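PDB 2Q74: inositol-1-monophosphatase SuhB from Mycobacterium tuberculosis, which catalyses the magnesium-dependent hydrolysis of inositol 1-phosphate to free myo-inositol, the last step of inositol synthesis from glucose 6-phosphate. Local coordinates for residues H162-T167 and V218-L223; M174-T179 and D204-G209; A192-H197 and Q280-L285; D224-H229 and L262-A267. All coordinates share one frame; numbering follows the deposited sequence.

Interaction 1: H162-T167 and V218-L223; sequences HVLRCT and VAAGRL
L164 lays its two methyls against the last turn of helix 211-220: CD2 packs on A220, 3.9 Å from A220 CA, while CD1 reaches A219 CB at 4.2 Å. CG stands anti to the carbonyl carbon (chi1 -66°), and the methyls it carries meet the helix flank. L155 and Y145 touch L164 as well, which ties the helix end to neighbouring strands of the larger sheet. Beyond L164 the chain runs past the helix terminus in extended form. C166 CB lies 3.4 Å from V218 O, and the methyl CG2 of T167 sits 3.6 Å from G221 O. No direct hydrogen bond joins the two segments; A219 O comes near R165 N and C166 N, but at poor angles. A water molecule supplies the polar link. It accepts from T167 N, 3.1 Å away, and donates to L223 O at 2.7 Å and to V218 O, this last leg being short and its length doubtful. V218 O also receives G221 N. T167 OG1 turns to D224 instead. G221, with a positive phi of 94°, closes the helix as a Schellman motif. The arrangement joins the chain that continues from strand 160-163, at the edge of the larger sheet within this chain, to the end of a central-layer helix, as expected of the alpha-beta-alpha-beta-alpha sandwich of the inositol monophosphatase family.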
# COMPACT_ATOMS: atom_id res chain seq x y z
N HIS A 162 -22.01 1.45 -2.62
CA HIS A 162 -21.85 2.79 -2.00
C HIS A 162 -21.45 3.84 -3.04
O HIS A 162 -20.75 3.53 -4.00
CB HIS A 162 -20.78 2.76 -0.90
CG HIS A 162 -20.69 1.45 -0.18
ND1 HIS A 162 -21.76 0.86 0.46
CD2 HIS A 162 -19.64 0.61 -0.01
CE1 HIS A 162 -21.37 -0.28 0.99
NE2 HIS A 162 -20.10 -0.46 0.71
N VAL A 163 -21.89 5.09 -2.83
CA VAL A 163 -21.55 6.19 -3.73
C VAL A 163 -20.15 6.65 -3.40
O VAL A 163 -19.80 6.74 -2.23
CB VAL A 163 -22.53 7.40 -3.59
CG1 VAL A 163 -22.11 8.58 -4.49
CG2 VAL A 163 -23.93 6.98 -3.92
N LEU A 164 -19.37 6.97 -4.42
CA LEU A 164 -18.04 7.48 -4.23
C LEU A 164 -17.99 8.98 -4.45
O LEU A 164 -18.64 9.54 -5.37
CB LEU A 164 -17.05 6.77 -5.16
CG LEU A 164 -16.85 5.28 -4.87
CD1 LEU A 164 -15.80 4.69 -5.78
CD2 LEU A 164 -16.48 5.07 -3.41
N ARG A 165 -17.21 9.62 -3.59
CA ARG A 165 -16.96 11.05 -3.64
C ARG A 165 -15.56 11.32 -3.15
O ARG A 165 -15.13 10.80 -2.11
CB ARG A 165 -17.97 11.79 -2.78
CG ARG A 165 -19.35 11.97 -3.42
CD ARG A 165 -19.23 12.61 -4.81
NE ARG A 165 -20.27 13.59 -5.08
CZ ARG A 165 -20.33 14.33 -6.18
NH1 ARG A 165 -19.42 14.20 -7.14
NH2 ARG A 165 -21.33 15.21 -6.33
N CYS A 166 -14.82 12.14 -3.89
CA CYS A 166 -13.47 12.47 -3.48
C CYS A 166 -13.54 13.48 -2.35
O CYS A 166 -14.60 13.97 -2.01
CB CYS A 166 -12.67 13.01 -4.66
SG CYS A 166 -13.52 14.35 -5.45
N THR A 167 -12.39 13.76 -1.75
CA THR A 167 -12.34 14.58 -0.56
C THR A 167 -12.55 16.04 -0.91
O THR A 167 -12.60 16.39 -2.07
CB THR A 167 -10.98 14.41 0.14
OG1 THR A 167 -9.96 14.91 -0.73
CG2 THR A 167 -10.70 12.97 0.45
N VAL A 218 -8.48 7.76 -5.08
CA VAL A 218 -8.82 9.17 -5.21
C VAL A 218 -10.35 9.32 -5.23
O VAL A 218 -10.92 10.09 -4.46
CB VAL A 218 -8.18 9.79 -6.46
CG1 VAL A 218 -8.70 11.18 -6.68
CG2 VAL A 218 -6.63 9.79 -6.31
N ALA A 219 -10.99 8.47 -6.02
CA ALA A 219 -12.43 8.42 -6.10
C ALA A 219 -13.07 8.15 -4.75
O ALA A 219 -14.04 8.77 -4.38
CB ALA A 219 -12.85 7.36 -7.10
N ALA A 220 -12.54 7.21 -4.00
CA ALA A 220 -13.10 6.82 -2.72
C ALA A 220 -12.75 7.79 -1.60
O ALA A 220 -13.39 7.79 -0.56
CB ALA A 220 -12.61 5.46 -2.34
N GLY A 221 -11.73 8.63 -1.81
CA GLY A 221 -11.27 9.57 -0.78
C GLY A 221 -10.13 9.01 0.05
O GLY A 221 -9.80 9.55 1.09
N ARG A 222 -9.50 7.93 -0.41
CA ARG A 222 -8.35 7.37 0.31
C ARG A 222 -7.03 8.04 -0.06
O ARG A 222 -6.06 7.91 0.66
CB ARG A 222 -8.27 5.88 0.05
CG ARG A 222 -9.55 5.19 0.40
CD ARG A 222 -9.39 3.70 0.50
NE ARG A 222 -10.68 3.04 0.47
CZ ARG A 222 -10.87 1.74 0.69
NH1 ARG A 222 -9.85 0.93 0.98
NH2 ARG A 222 -12.11 1.25 0.62
N LEU A 223 -7.02 8.73 -1.19
CA LEU A 223 -5.96 9.67 -1.54
C LEU A 223 -6.65 10.96 -1.94
O LEU A 223 -7.78 10.92 -2.42
CB LEU A 223 -5.15 9.17 -2.73
CG LEU A 223 -4.35 7.88 -2.56
CD1 LEU A 223 -3.80 7.53 -3.94
CD2 LEU A 223 -3.23 8.01 -1.50
O HOH W 1 -10.19 12.01 -3.16

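Interaction 2: M174-T179 and D204-G209; sequences MALLGT and DVRRIG
A beta-alpha-beta unit, strand 176-181, helix 188-198 and strand 204-206, brings L177 beside V205 and G178 beside R206 in parallel register. Three backbone hydrogen bonds join the strands: L177 N to D204 O at 3.1 Å, R206 N to L177 O at 2.7 Å and T179 N to R206 O at 2.9 Å. Strand 204-206 forms an outer edge of the five-stranded sheet within this chain, close to the second subunit, to which R207 makes backbone hydrogen bonds. On the face bearing L176, D204 and R206, L176 CD1 touches D204 CB at 3.7 Å and stands over the centre of the R206 guanidinium. R206, which probably binds substrate, as in related inositol monophosphatases, folds back at chi2 (-61°) and chi3. Its NE donates to V205 O at 3.2 Å, from above the carbonyl plane, and its NH2 makes a salt bridge with D204 OD2 at 3.1 Å, the hydrogen bond within it being weak. The other carboxylate oxygen, D204 OD1, accepts V205 N on its anti side. Farther along, T179 OG1 lies over the middle of the R207 guanidinium, 3.9 Å from R207 CZ, and F181 adds a cation-pi contact to the same group.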
# COMPACT_ATOMS: atom_id res chain seq x y z
N MET A 174 -2.09 19.81 2.71
CA MET A 174 -2.95 18.91 3.46
C MET A 174 -3.33 17.67 2.65
O MET A 174 -4.09 16.82 3.12
CB MET A 174 -4.22 19.68 3.84
CG MET A 174 -3.98 20.74 4.89
SD MET A 174 -3.88 20.01 6.54
CE MET A 174 -2.13 19.57 6.75
N ALA A 175 -2.80 17.57 1.43
CA ALA A 175 -3.21 16.54 0.50
C ALA A 175 -2.30 15.30 0.61
O ALA A 175 -1.08 15.43 0.73
CB ALA A 175 -3.22 17.09 -0.90
N LEU A 176 -2.92 14.12 0.57
CA LEU A 176 -2.17 12.87 0.50
C LEU A 176 -2.08 12.44 -0.97
O LEU A 176 -3.10 12.18 -1.63
CB LEU A 176 -2.87 11.79 1.32
CG LEU A 176 -2.25 10.43 1.46
CD1 LEU A 176 -0.92 10.53 2.15
CD2 LEU A 176 -3.23 9.58 2.24
N LEU A 177 -0.85 12.39 -1.47
CA LEU A 177 -0.60 12.18 -2.87
C LEU A 177 -0.05 10.78 -3.13
O LEU A 177 0.91 10.36 -2.50
CB LEU A 177 0.41 13.21 -3.36
CG LEU A 177 0.82 13.13 -4.82
CD1 LEU A 177 -0.31 13.61 -5.75
CD2 LEU A 177 2.06 13.93 -5.00
N GLY A 178 -0.65 10.09 -4.10
CA GLY A 178 -0.12 8.83 -4.58
C GLY A 178 0.68 9.02 -5.85
O GLY A 178 0.37 9.85 -6.70
N THR A 179 1.74 8.25 -6.01
CA THR A 179 2.49 8.25 -7.26
C THR A 179 2.97 6.89 -7.65
O THR A 179 2.90 5.96 -6.87
CB THR A 179 3.72 9.18 -7.20
OG1 THR A 179 4.46 8.93 -6.01
CG2 THR A 179 3.26 10.59 -7.21
N ASP A 204 1.69 14.06 2.72
CA ASP A 204 2.54 12.85 2.68
C ASP A 204 2.38 12.21 1.29
O ASP A 204 1.59 12.66 0.47
CB ASP A 204 2.16 11.86 3.79
CG ASP A 204 3.33 10.90 4.18
OD1 ASP A 204 4.33 10.80 3.44
OD2 ASP A 204 3.25 10.21 5.24
N VAL A 205 3.16 11.18 1.02
CA VAL A 205 3.15 10.52 -0.28
C VAL A 205 2.88 9.03 -0.08
O VAL A 205 3.30 8.46 0.91
CB VAL A 205 4.52 10.76 -1.02
CG1 VAL A 205 4.57 10.09 -2.37
CG2 VAL A 205 4.75 12.24 -1.19
N ARG A 206 2.18 8.42 -1.03
CA ARG A 206 1.94 6.99 -1.04
C ARG A 206 2.41 6.39 -2.39
O ARG A 206 2.19 6.99 -3.45
CB ARG A 206 0.45 6.70 -0.83
CG ARG A 206 -0.10 6.88 0.62
CD ARG A 206 0.58 5.94 1.67
NE ARG A 206 1.27 6.74 2.69
CZ ARG A 206 0.79 7.01 3.91
NH1 ARG A 206 -0.36 6.52 4.31
NH2 ARG A 206 1.49 7.76 4.74
N ARG A 207 3.07 5.23 -2.33
CA ARG A 207 3.49 4.52 -3.54
C ARG A 207 3.13 3.06 -3.41
O ARG A 207 3.87 2.26 -2.81
CB ARG A 207 4.99 4.73 -3.77
CG ARG A 207 5.73 3.83 -4.82
CD ARG A 207 5.46 4.25 -6.25
NE ARG A 207 6.36 5.23 -6.92
CZ ARG A 207 7.17 6.14 -6.37
NH1 ARG A 207 7.34 6.28 -5.06
NH2 ARG A 207 7.86 6.95 -7.17
N ILE A 208 2.04 2.70 -4.05
CA ILE A 208 1.35 1.44 -3.81
C ILE A 208 1.58 0.36 -4.88
O ILE A 208 1.46 -0.81 -4.57
CB ILE A 208 -0.15 1.74 -3.61
CG1 ILE A 208 -0.34 2.39 -2.24
CG2 ILE A 208 -1.05 0.48 -3.74
CD1 ILE A 208 -1.74 2.90 -2.03
N GLY A 209 1.91 0.74 -6.10
CA GLY A 209 2.21 -0.21 -7.16
C GLY A 209 1.07 -0.53 -8.12
O GLY A 209 1.16 -1.55 -8.84

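Interaction 3: A192-H197 and Q280-L285; sequences AELLAH and QRFNGL
H197 and F282 form the aromatic part of this contact, an edge-to-face pair in which the imidazole edge meets the phenyl face. The ring planes stand at 64° and the centroids 4.7 Å apart; ND1 is the imidazole atom that leads, 3.5 Å from F282 CD2. The same face takes a CH-pi contact from H197 CB, 3.5 Å from the ring centroid and 16° off the normal. On the opposite face of the phenyl lies R281 CG, offset toward the rim, so the ring is sandwiched between aliphatic carbons. The imidazole in turn has E193 O over one of its own faces, also displaced to the rim.

Aliphatic contacts come from L194. Its CG is anti to the backbone N (chi1 173°), and its two methyls divide the work: CD1 packs on F282 CB, while CD2 lies 3.7 Å from G284 CA. Here helix 188-198 meets the tail that follows helix 272-280, both elements belonging to the outer helical layer over the face of the five-stranded sheet that carries Y227. A192 and A196 on another side of helix 188-198 pack on the same helix of the second subunit.

No hydrogen bond crosses between the segments. Backbone bonding instead shapes the tail: a type I turn runs from Q280 to N283, with N283 N donating to Q280 O at 2.8 Å. Past it, G284 O accepts a hydrogen bond from Y227 OH and a weak one from H229 ND1.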
# COMPACT_ATOMS: atom_id res chain seq x y z
N ALA A 192 11.72 10.66 -9.86
CA ALA A 192 11.99 10.67 -8.42
C ALA A 192 12.48 12.04 -7.97
O ALA A 192 12.12 12.54 -6.90
CB ALA A 192 13.00 9.60 -8.06
N GLU A 193 13.30 12.64 -8.81
CA GLU A 193 13.85 13.97 -8.59
C GLU A 193 12.71 14.99 -8.55
O GLU A 193 12.64 15.84 -7.66
CB GLU A 193 14.81 14.32 -9.74
CG GLU A 193 15.99 15.20 -9.36
CD GLU A 193 17.18 14.39 -8.85
OE1 GLU A 193 17.56 13.39 -9.50
OE2 GLU A 193 17.74 14.77 -7.79
N LEU A 194 11.81 14.88 -9.52
CA LEU A 194 10.62 15.71 -9.57
C LEU A 194 9.78 15.59 -8.31
O LEU A 194 9.30 16.59 -7.79
CB LEU A 194 9.76 15.33 -10.78
CG LEU A 194 8.38 15.98 -10.91
CD1 LEU A 194 8.49 17.39 -11.41
CD2 LEU A 194 7.51 15.16 -11.84
N LEU A 195 9.58 14.36 -7.84
CA LEU A 195 8.76 14.12 -6.66
C LEU A 195 9.35 14.73 -5.41
O LEU A 195 8.62 15.27 -4.60
CB LEU A 195 8.53 12.62 -6.44
CG LEU A 195 7.59 11.94 -7.44
CD1 LEU A 195 7.38 10.45 -7.12
CD2 LEU A 195 6.24 12.69 -7.51
N ALA A 196 10.66 14.62 -5.26
CA ALA A 196 11.33 15.22 -4.11
C ALA A 196 10.93 16.70 -4.01
O ALA A 196 10.69 17.20 -2.94
CB ALA A 196 12.82 15.04 -4.20
N HIS A 197 10.80 17.38 -5.14
CA HIS A 197 10.40 18.78 -5.13
C HIS A 197 8.98 19.00 -4.64
O HIS A 197 8.71 19.98 -3.95
CB HIS A 197 10.56 19.40 -6.52
CG HIS A 197 11.98 19.49 -7.00
ND1 HIS A 197 12.31 19.94 -8.26
CD2 HIS A 197 13.15 19.19 -6.39
CE1 HIS A 197 13.62 19.91 -8.40
NE2 HIS A 197 14.15 19.46 -7.28
N GLN A 280 3.93 21.65 -13.07
CA GLN A 280 4.46 22.44 -14.19
C GLN A 280 5.73 23.15 -13.78
O GLN A 280 6.76 23.06 -14.46
CB GLN A 280 3.45 23.48 -14.66
CG GLN A 280 2.22 22.90 -15.34
CD GLN A 280 1.42 23.94 -16.09
OE1 GLN A 280 0.19 23.88 -16.11
NE2 GLN A 280 2.10 24.92 -16.71
N ARG A 281 5.66 23.82 -12.64
CA ARG A 281 6.81 24.49 -12.06
C ARG A 281 8.09 23.65 -12.04
O ARG A 281 9.19 24.21 -12.02
CB ARG A 281 6.45 24.94 -10.65
CG ARG A 281 7.58 25.59 -9.91
CD ARG A 281 7.12 26.23 -8.62
NE ARG A 281 8.06 27.28 -8.24
CZ ARG A 281 7.89 28.14 -7.23
NH1 ARG A 281 6.82 28.08 -6.44
NH2 ARG A 281 8.83 29.05 -7.01
N PHE A 282 7.97 22.32 -12.06
CA PHE A 282 9.14 21.44 -12.11
C PHE A 282 9.17 20.50 -13.33
O PHE A 282 10.03 19.63 -13.40
CB PHE A 282 9.19 20.57 -10.85
CG PHE A 282 9.16 21.34 -9.56
CD1 PHE A 282 8.24 21.04 -8.57
CD2 PHE A 282 10.07 22.36 -9.33
CE1 PHE A 282 8.22 21.75 -7.38
CE2 PHE A 282 10.05 23.07 -8.14
CZ PHE A 282 9.12 22.76 -7.16
N ASN A 283 8.24 20.68 -14.27
CA ASN A 283 8.13 19.83 -15.46
C ASN A 283 7.77 18.38 -15.19
O ASN A 283 8.64 17.51 -15.13
CB ASN A 283 9.42 19.86 -16.30
CG ASN A 283 9.35 20.88 -17.41
OD1 ASN A 283 10.16 20.84 -18.33
ND2 ASN A 283 8.39 21.80 -17.33
N GLY A 284 6.47 18.12 -15.06
CA GLY A 284 5.96 16.75 -14.86
C GLY A 284 4.59 16.48 -15.49
O GLY A 284 4.29 15.33 -15.85
N LEU A 285 3.77 17.54 -15.60
CA LEU A 285 2.42 17.45 -16.18
C LEU A 285 2.46 17.48 -17.71
O LEU A 285 1.41 17.65 -18.34
CB LEU A 285 1.52 18.59 -15.63

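Interaction 4: D224-H229 and L262-A267; sequences DAYYEH and LVVVAA
Y227 and V265, paired across neighbouring antiparallel strands of the five-stranded mixed sheet, lie at the apolar centre of the contact. V265 CG2 meets the edge of the phenol near its plane, 3.9 Å from Y227 CD1, and V263 CG1 comes to the same edge at 4.3 Å from Y227 CE1. A chi1 of 161° sets CG of Y227 anti to the backbone N; the ring beyond it presents its CD1-CE1 edge to the valines. A225 and A267 continue this face, their CB atoms 3.7 Å apart, and L275 and L279 of helix 272-280 cover it. The reverse face carries Y226, E228, V264 and A266; there Y226 CE2 packs obliquely on V264 CG1 at 4.1 Å, and helix 211-220 lies against the tyrosine. The sheet is thus enclosed between two helical layers.

Four backbone hydrogen bonds hold the strands together. Y226 and A266 exchange a reciprocal pair, as do E228 and V264, where E228 N donates to V264 O at 3.1 Å and V264 N to E228 O at 3.0 Å, the latter almost straight at 179°. CA-H...O contacts supplement these bonds, among them Y227 CA to V264 O at 3.5 Å.

Polar side-chain ends lie beyond the apolar part of the contact. Y226 OH approaches E228 OE1 too closely for the spacing to be taken at face value; the Y226 side chain is about 7 Å from that of D107, a probable magnesium ligand. At the far end D224 OD2 accepts L176 N and hydrogen-bonds Y114 OH of the second subunit.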
# COMPACT_ATOMS: atom_id res chain seq x y z
N ASP A 224 -5.97 12.09 -1.76
CA ASP A 224 -6.47 13.38 -2.20
C ASP A 224 -6.10 13.65 -3.65
O ASP A 224 -6.77 14.43 -4.33
CB ASP A 224 -5.92 14.49 -1.32
CG ASP A 224 -6.50 14.48 0.08
OD1 ASP A 224 -7.72 14.39 0.29
OD2 ASP A 224 -5.68 14.56 1.01
N ALA A 225 -5.01 13.04 -4.11
CA ALA A 225 -4.57 13.16 -5.50
C ALA A 225 -3.67 12.04 -5.93
O ALA A 225 -3.10 11.28 -5.10
CB ALA A 225 -3.85 14.45 -5.73
N TYR A 226 -3.49 11.98 -7.23
CA TYR A 226 -2.61 10.97 -7.81
C TYR A 226 -1.92 11.54 -9.02
O TYR A 226 -2.54 12.19 -9.82
CB TYR A 226 -3.42 9.74 -8.19
CG TYR A 226 -2.72 8.78 -9.12
CD1 TYR A 226 -1.58 8.09 -8.70
CD2 TYR A 226 -3.21 8.55 -10.40
CE1 TYR A 226 -0.92 7.16 -9.56
CE2 TYR A 226 -2.57 7.65 -11.27
CZ TYR A 226 -1.42 6.95 -10.83
OH TYR A 226 -0.81 6.08 -11.67
N TYR A 227 -0.62 11.25 -9.13
CA TYR A 227 0.19 11.71 -10.27
C TYR A 227 1.16 10.61 -10.72
O TYR A 227 1.98 10.10 -9.93
CB TYR A 227 0.98 12.97 -9.91
CG TYR A 227 2.15 13.22 -10.83
CD1 TYR A 227 1.94 13.59 -12.14
CD2 TYR A 227 3.46 13.03 -10.41
CE1 TYR A 227 3.00 13.80 -13.03
CE2 TYR A 227 4.54 13.22 -11.29
CZ TYR A 227 4.29 13.63 -12.62
OH TYR A 227 5.30 13.86 -13.56
N GLU A 228 1.08 10.26 -12.00
CA GLU A 228 2.04 9.37 -12.62
C GLU A 228 2.36 9.74 -14.06
O GLU A 228 1.48 10.06 -14.85
CB GLU A 228 1.57 7.92 -12.55
CG GLU A 228 2.70 6.93 -12.79
CD GLU A 228 2.32 5.51 -12.57
OE1 GLU A 228 1.51 5.24 -11.65
OE2 GLU A 228 2.83 4.65 -13.32
N HIS A 229 3.65 9.65 -14.38
CA HIS A 229 4.17 9.93 -15.71
C HIS A 229 4.50 8.63 -16.44
O HIS A 229 5.50 7.98 -16.13
CB HIS A 229 5.43 10.78 -15.58
CG HIS A 229 5.92 11.32 -16.88
ND1 HIS A 229 5.36 12.43 -17.47
CD2 HIS A 229 6.92 10.91 -17.70
CE1 HIS A 229 5.99 12.68 -18.60
NE2 HIS A 229 6.95 11.78 -18.76
N LEU A 262 0.81 7.50 -21.01
CA LEU A 262 0.19 8.80 -20.77
C LEU A 262 0.65 9.43 -19.46
O LEU A 262 1.19 8.77 -18.58
CB LEU A 262 -1.34 8.67 -20.73
CG LEU A 262 -2.03 8.05 -21.94
CD1 LEU A 262 -3.52 8.11 -21.76
CD2 LEU A 262 -1.65 8.74 -23.23
N VAL A 263 0.42 10.74 -19.35
CA VAL A 263 0.62 11.46 -18.11
C VAL A 263 -0.74 11.64 -17.48
O VAL A 263 -1.64 12.19 -18.11
CB VAL A 263 1.26 12.82 -18.35
CG1 VAL A 263 1.36 13.60 -17.05
CG2 VAL A 263 2.62 12.64 -18.99
N VAL A 264 -0.88 11.18 -16.25
CA VAL A 264 -2.15 11.18 -15.55
C VAL A 264 -2.04 12.04 -14.31
O VAL A 264 -1.11 11.85 -13.50
CB VAL A 264 -2.55 9.76 -15.09
CG1 VAL A 264 -3.96 9.78 -14.47
CG2 VAL A 264 -2.47 8.77 -16.25
N VAL A 265 -2.99 12.97 -14.18
CA VAL A 265 -3.18 13.72 -12.95
C VAL A 265 -4.64 13.61 -12.52
O VAL A 265 -5.55 13.81 -13.32
CB VAL A 265 -2.75 15.18 -13.08
CG1 VAL A 265 -2.93 15.90 -11.75
CG2 VAL A 265 -1.31 15.27 -13.53
N ALA A 266 -4.86 13.20 -11.28
CA ALA A 266 -6.20 13.09 -10.72
C ALA A 266 -6.19 13.66 -9.31
O ALA A 266 -5.38 13.27 -8.50
CB ALA A 266 -6.64 11.65 -10.72
N ALA A 267 -7.07 14.61 -9.02
CA ALA A 267 -7.03 15.30 -7.74
C ALA A 267 -8.40 15.76 -7.31
O ALA A 267 -9.26 16.06 -8.15
CB ALA A 267 -6.09 16.50 -7.85

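Interactions 2 and 4 share the five-stranded sheet, where strands 176-181 and 225-231 are neighbours; their centres are about 10 Å apart, and G178 N to A225 O, 2.9 Å, is one probable hydrogen bond between them. Interaction 3, on the outer helical layer, has its centre about 12 Å from that of interaction 4 and about 25 Å from that of interaction 1, which is at the junction with the larger sheet. Along the chain, interaction 2 is nested within the loop closed by interaction 1, and interaction 4 within that closed by interaction 3. T167 OG1 to D224 OD1, a probable hydrogen bond, connects interactions 1 and 4. Interactions 2 and 4 bring the sheet carrying R206 close to the second subunit, interaction 4 through D224 alone.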